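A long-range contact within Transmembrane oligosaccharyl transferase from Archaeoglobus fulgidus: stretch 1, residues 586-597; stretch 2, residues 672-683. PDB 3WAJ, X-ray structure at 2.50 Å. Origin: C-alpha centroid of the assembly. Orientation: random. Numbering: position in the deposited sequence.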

# COMPACT_ATOMS: atom_id res chain seq x y z
N SER A 586 15.22 2.32 -12.21
CA SER A 586 16.30 2.51 -13.17
C SER A 586 17.27 3.55 -12.64
O SER A 586 18.43 3.61 -13.06
CB SER A 586 15.74 2.93 -14.54
OG SER A 586 14.71 3.88 -14.37
N PHE A 587 16.80 4.38 -11.72
CA PHE A 587 17.72 5.31 -11.07
C PHE A 587 18.58 4.54 -10.04
O PHE A 587 19.81 4.53 -10.15
CB PHE A 587 16.96 6.49 -10.45
CG PHE A 587 17.86 7.47 -9.74
CD1 PHE A 587 18.54 8.44 -10.45
CD2 PHE A 587 18.03 7.40 -8.36
CE1 PHE A 587 19.40 9.34 -9.79
CE2 PHE A 587 18.88 8.29 -7.69
CZ PHE A 587 19.56 9.26 -8.41
N PHE A 588 17.95 3.86 -9.09
CA PHE A 588 18.69 3.24 -7.98
C PHE A 588 19.53 2.01 -8.30
O PHE A 588 20.46 1.69 -7.56
CB PHE A 588 17.78 2.95 -6.77
CG PHE A 588 17.19 4.20 -6.16
CD1 PHE A 588 17.97 5.02 -5.36
CD2 PHE A 588 15.87 4.55 -6.40
CE1 PHE A 588 17.44 6.20 -4.79
CE2 PHE A 588 15.32 5.73 -5.86
CZ PHE A 588 16.10 6.55 -5.05
N THR A 589 19.21 1.32 -9.40
CA THR A 589 20.03 0.17 -9.78
C THR A 589 20.97 0.52 -10.92
O THR A 589 21.59 -0.37 -11.52
CB THR A 589 19.20 -1.02 -10.24
OG1 THR A 589 18.59 -0.68 -11.48
CG2 THR A 589 18.14 -1.40 -9.19
N ALA A 590 21.05 1.80 -11.24
CA ALA A 590 21.90 2.26 -12.33
C ALA A 590 23.35 2.02 -11.94
O ALA A 590 23.78 2.37 -10.82
CB ALA A 590 21.65 3.72 -12.63
N GLU A 591 24.10 1.43 -12.86
CA GLU A 591 25.45 0.98 -12.56
C GLU A 591 26.55 1.98 -12.89
O GLU A 591 27.72 1.68 -12.71
CB GLU A 591 25.71 -0.36 -13.24
CG GLU A 591 24.96 -1.50 -12.56
CD GLU A 591 24.69 -2.65 -13.49
OE1 GLU A 591 25.30 -2.68 -14.59
OE2 GLU A 591 23.87 -3.52 -13.14
N ASN A 592 26.16 3.17 -13.33
CA ASN A 592 27.10 4.30 -13.42
C ASN A 592 26.36 5.63 -13.26
O ASN A 592 25.14 5.70 -13.44
CB ASN A 592 27.93 4.27 -14.72
CG ASN A 592 27.06 4.16 -15.95
OD1 ASN A 592 26.50 5.16 -16.42
ND2 ASN A 592 26.93 2.94 -16.47
N GLU A 593 27.09 6.69 -12.91
CA GLU A 593 26.44 7.97 -12.67
C GLU A 593 25.80 8.57 -13.94
O GLU A 593 24.76 9.20 -13.86
CB GLU A 593 27.39 8.96 -12.00
CG GLU A 593 26.68 10.17 -11.41
CD GLU A 593 27.62 11.14 -10.71
OE1 GLU A 593 28.86 10.96 -10.79
OE2 GLU A 593 27.11 12.10 -10.09
N SER A 594 26.44 8.37 -15.10
CA SER A 594 25.92 8.87 -16.38
C SER A 594 24.51 8.39 -16.68
O SER A 594 23.65 9.19 -17.06
CB SER A 594 26.83 8.48 -17.54
OG SER A 594 28.17 8.73 -17.19
N TYR A 595 24.28 7.09 -16.55
CA TYR A 595 22.95 6.53 -16.77
C TYR A 595 21.95 7.11 -15.77
O TYR A 595 20.85 7.49 -16.15
CB TYR A 595 22.97 5.00 -16.67
CG TYR A 595 21.66 4.37 -17.10
CD1 TYR A 595 21.45 3.97 -18.41
CD2 TYR A 595 20.63 4.17 -16.18
CE1 TYR A 595 20.25 3.39 -18.80
CE2 TYR A 595 19.43 3.59 -16.56
CZ TYR A 595 19.24 3.20 -17.87
OH TYR A 595 18.05 2.62 -18.24
N ALA A 596 22.34 7.18 -14.49
CA ALA A 596 21.49 7.79 -13.47
C ALA A 596 21.09 9.22 -13.83
O ALA A 596 19.93 9.63 -13.65
CB ALA A 596 22.19 7.76 -12.10
N GLU A 597 22.07 9.97 -14.33
CA GLU A 597 21.90 11.36 -14.77
C GLU A 597 20.91 11.46 -15.94
O GLU A 597 20.11 12.39 -16.01
CB GLU A 597 23.26 11.94 -15.16
CG GLU A 597 23.49 13.37 -14.74
CD GLU A 597 23.21 13.59 -13.28
OE1 GLU A 597 22.75 14.70 -12.94
OE2 GLU A 597 23.43 12.68 -12.47
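Stretch 2 (672-683) ELYYSTMEAKLH

The start of a helix in stretch 2 docks against the loop that joins two helices of stretch 1, held by two backbone hydrogen bonds, one bridging water and a small apolar cluster centred on Met678. Residues 672-676 have helical phi/psi without the regular bonds; Thr677 (phi/psi -72/156) breaks that run and stands at the N-cap of the helix that begins at Met678. Thr677 OG1 accepts from Ala680 N at 3.2 Å and donates to Tyr674 O at 2.8 Å, so one small hydroxyl ties the turn before the helix to its first turn.

The first amides of a helix have no carbonyl of their own helix to bind, and here two of them turn to stretch 1. Glu679 N donates to Phe588 O at 2.9 Å, and Met678 N donates to Ala590 O at 3.0 Å. The chains run in opposite directions at this point: Phe588 lies nearest Glu679, and Glu591 nearest Thr677, with CA atoms 4.8 and 4.5 Å apart. Thr677 CA also approaches Ala590 O at 3.3 Å, in a CA-H...O contact.

Met678, pointing toward stretch 1, has the largest covered area of the contact. Its unbranched, flexible chain, with all three chi angles m, brings Met678 CG to 3.6 Å from Ala596 CB and Met678 CE to 3.6 Å from Phe587 CZ; the alanine methyl gives the Met678 chain a small apolar surface to pack on. One turn on, Leu682 CD1 lies 4.0 Å from Phe587 CE2 and 4.4 Å from Phe588 CE1, extending the apolar patch.

At the more exposed side, Lys681 reaches out with chi2 to chi4 all t, and Lys681 NZ donates to water 1 at 2.9 Å. That water in turn donates to Ala590 O at 3.1 Å and Ser676 O at 2.6 Å, so it links two carbonyl oxygens that, as acceptors only, could not bond to each other directly.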

# COMPACT_ATOMS: atom_id res chain seq x y z
N GLU A 672 29.84 -7.93 -6.35
CA GLU A 672 30.59 -6.73 -6.69
C GLU A 672 29.70 -5.71 -7.41
O GLU A 672 29.84 -4.49 -7.23
CB GLU A 672 31.81 -7.07 -7.55
CG GLU A 672 32.87 -5.97 -7.56
CD GLU A 672 34.19 -6.44 -8.13
OE1 GLU A 672 34.18 -7.03 -9.23
OE2 GLU A 672 35.24 -6.23 -7.48
N LEU A 673 28.76 -6.22 -8.21
CA LEU A 673 27.85 -5.36 -8.98
C LEU A 673 27.08 -4.37 -8.11
O LEU A 673 27.02 -3.18 -8.40
CB LEU A 673 26.88 -6.21 -9.76
CG LEU A 673 26.83 -5.85 -11.24
CD1 LEU A 673 28.20 -6.09 -11.87
CD2 LEU A 673 25.78 -6.69 -11.91
N TYR A 674 26.48 -4.88 -7.04
CA TYR A 674 25.75 -4.06 -6.09
C TYR A 674 26.51 -2.76 -5.72
O TYR A 674 25.95 -1.66 -5.80
CB TYR A 674 25.42 -4.90 -4.84
CG TYR A 674 24.82 -4.13 -3.68
CD1 TYR A 674 25.63 -3.53 -2.72
CD2 TYR A 674 23.44 -3.99 -3.56
CE1 TYR A 674 25.10 -2.82 -1.66
CE2 TYR A 674 22.88 -3.27 -2.50
CZ TYR A 674 23.72 -2.70 -1.55
OH TYR A 674 23.20 -2.00 -0.49
N TYR A 675 27.79 -2.90 -5.38
CA TYR A 675 28.57 -1.75 -4.93
C TYR A 675 28.76 -0.65 -5.98
O TYR A 675 29.22 0.45 -5.66
CB TYR A 675 29.89 -2.21 -4.31
CG TYR A 675 29.62 -3.07 -3.09
CD1 TYR A 675 29.41 -2.48 -1.85
CD2 TYR A 675 29.51 -4.45 -3.20
CE1 TYR A 675 29.15 -3.26 -0.74
CE2 TYR A 675 29.25 -5.23 -2.10
CZ TYR A 675 29.07 -4.64 -0.87
OH TYR A 675 28.81 -5.42 0.24
N SER A 676 28.37 -0.95 -7.22
CA SER A 676 28.40 0.04 -8.29
C SER A 676 27.06 0.73 -8.52
O SER A 676 26.97 1.71 -9.25
CB SER A 676 28.85 -0.60 -9.59
OG SER A 676 30.23 -0.86 -9.52
N THR A 677 26.00 0.22 -7.90
CA THR A 677 24.69 0.81 -8.11
C THR A 677 24.60 2.15 -7.41
O THR A 677 25.34 2.39 -6.43
CB THR A 677 23.58 -0.11 -7.62
OG1 THR A 677 23.64 -0.19 -6.18
CG2 THR A 677 23.74 -1.49 -8.24
N MET A 678 23.70 3.01 -7.89
CA MET A 678 23.43 4.28 -7.24
C MET A 678 22.96 4.09 -5.81
O MET A 678 23.31 4.87 -4.93
CB MET A 678 22.38 5.08 -8.02
CG MET A 678 22.92 5.76 -9.24
SD MET A 678 24.08 7.09 -8.83
CE MET A 678 22.98 8.16 -7.91
N GLU A 679 22.15 3.06 -5.58
CA GLU A 679 21.65 2.85 -4.23
C GLU A 679 22.81 2.58 -3.27
O GLU A 679 22.81 3.07 -2.15
CB GLU A 679 20.59 1.74 -4.15
CG GLU A 679 20.16 1.42 -2.71
CD GLU A 679 19.60 2.64 -1.98
OE1 GLU A 679 19.69 2.71 -0.73
OE2 GLU A 679 19.06 3.53 -2.66
N ALA A 680 23.83 1.85 -3.72
CA ALA A 680 24.97 1.58 -2.83
C ALA A 680 25.87 2.80 -2.68
O ALA A 680 26.40 3.06 -1.60
CB ALA A 680 25.78 0.36 -3.28
N LYS A 681 26.08 3.52 -3.78
CA LYS A 681 26.92 4.71 -3.76
C LYS A 681 26.31 5.78 -2.88
O LYS A 681 27.00 6.51 -2.19
CB LYS A 681 27.10 5.25 -5.18
CG LYS A 681 28.02 4.42 -6.05
CD LYS A 681 28.03 4.91 -7.48
CE LYS A 681 29.03 4.14 -8.34
NZ LYS A 681 29.04 4.68 -9.71
N LEU A 682 24.98 5.87 -2.90
CA LEU A 682 24.26 6.85 -2.11
C LEU A 682 24.17 6.43 -0.64
O LEU A 682 24.65 7.13 0.26
CB LEU A 682 22.85 7.07 -2.70
CG LEU A 682 22.83 7.93 -3.97
CD1 LEU A 682 21.46 7.88 -4.68
CD2 LEU A 682 23.21 9.37 -3.62
N HIS A 683 23.56 5.28 -0.37
CA HIS A 683 23.29 4.95 1.00
C HIS A 683 24.49 4.33 1.70
O HIS A 683 24.71 4.59 2.88
CB HIS A 683 22.05 4.08 1.16
CG HIS A 683 21.36 4.28 2.47
ND1 HIS A 683 20.16 4.95 2.58
CD2 HIS A 683 21.72 3.94 3.73
CE1 HIS A 683 19.80 4.99 3.85
NE2 HIS A 683 20.74 4.39 4.57
O HOH W 1 26.25 4.06 -10.18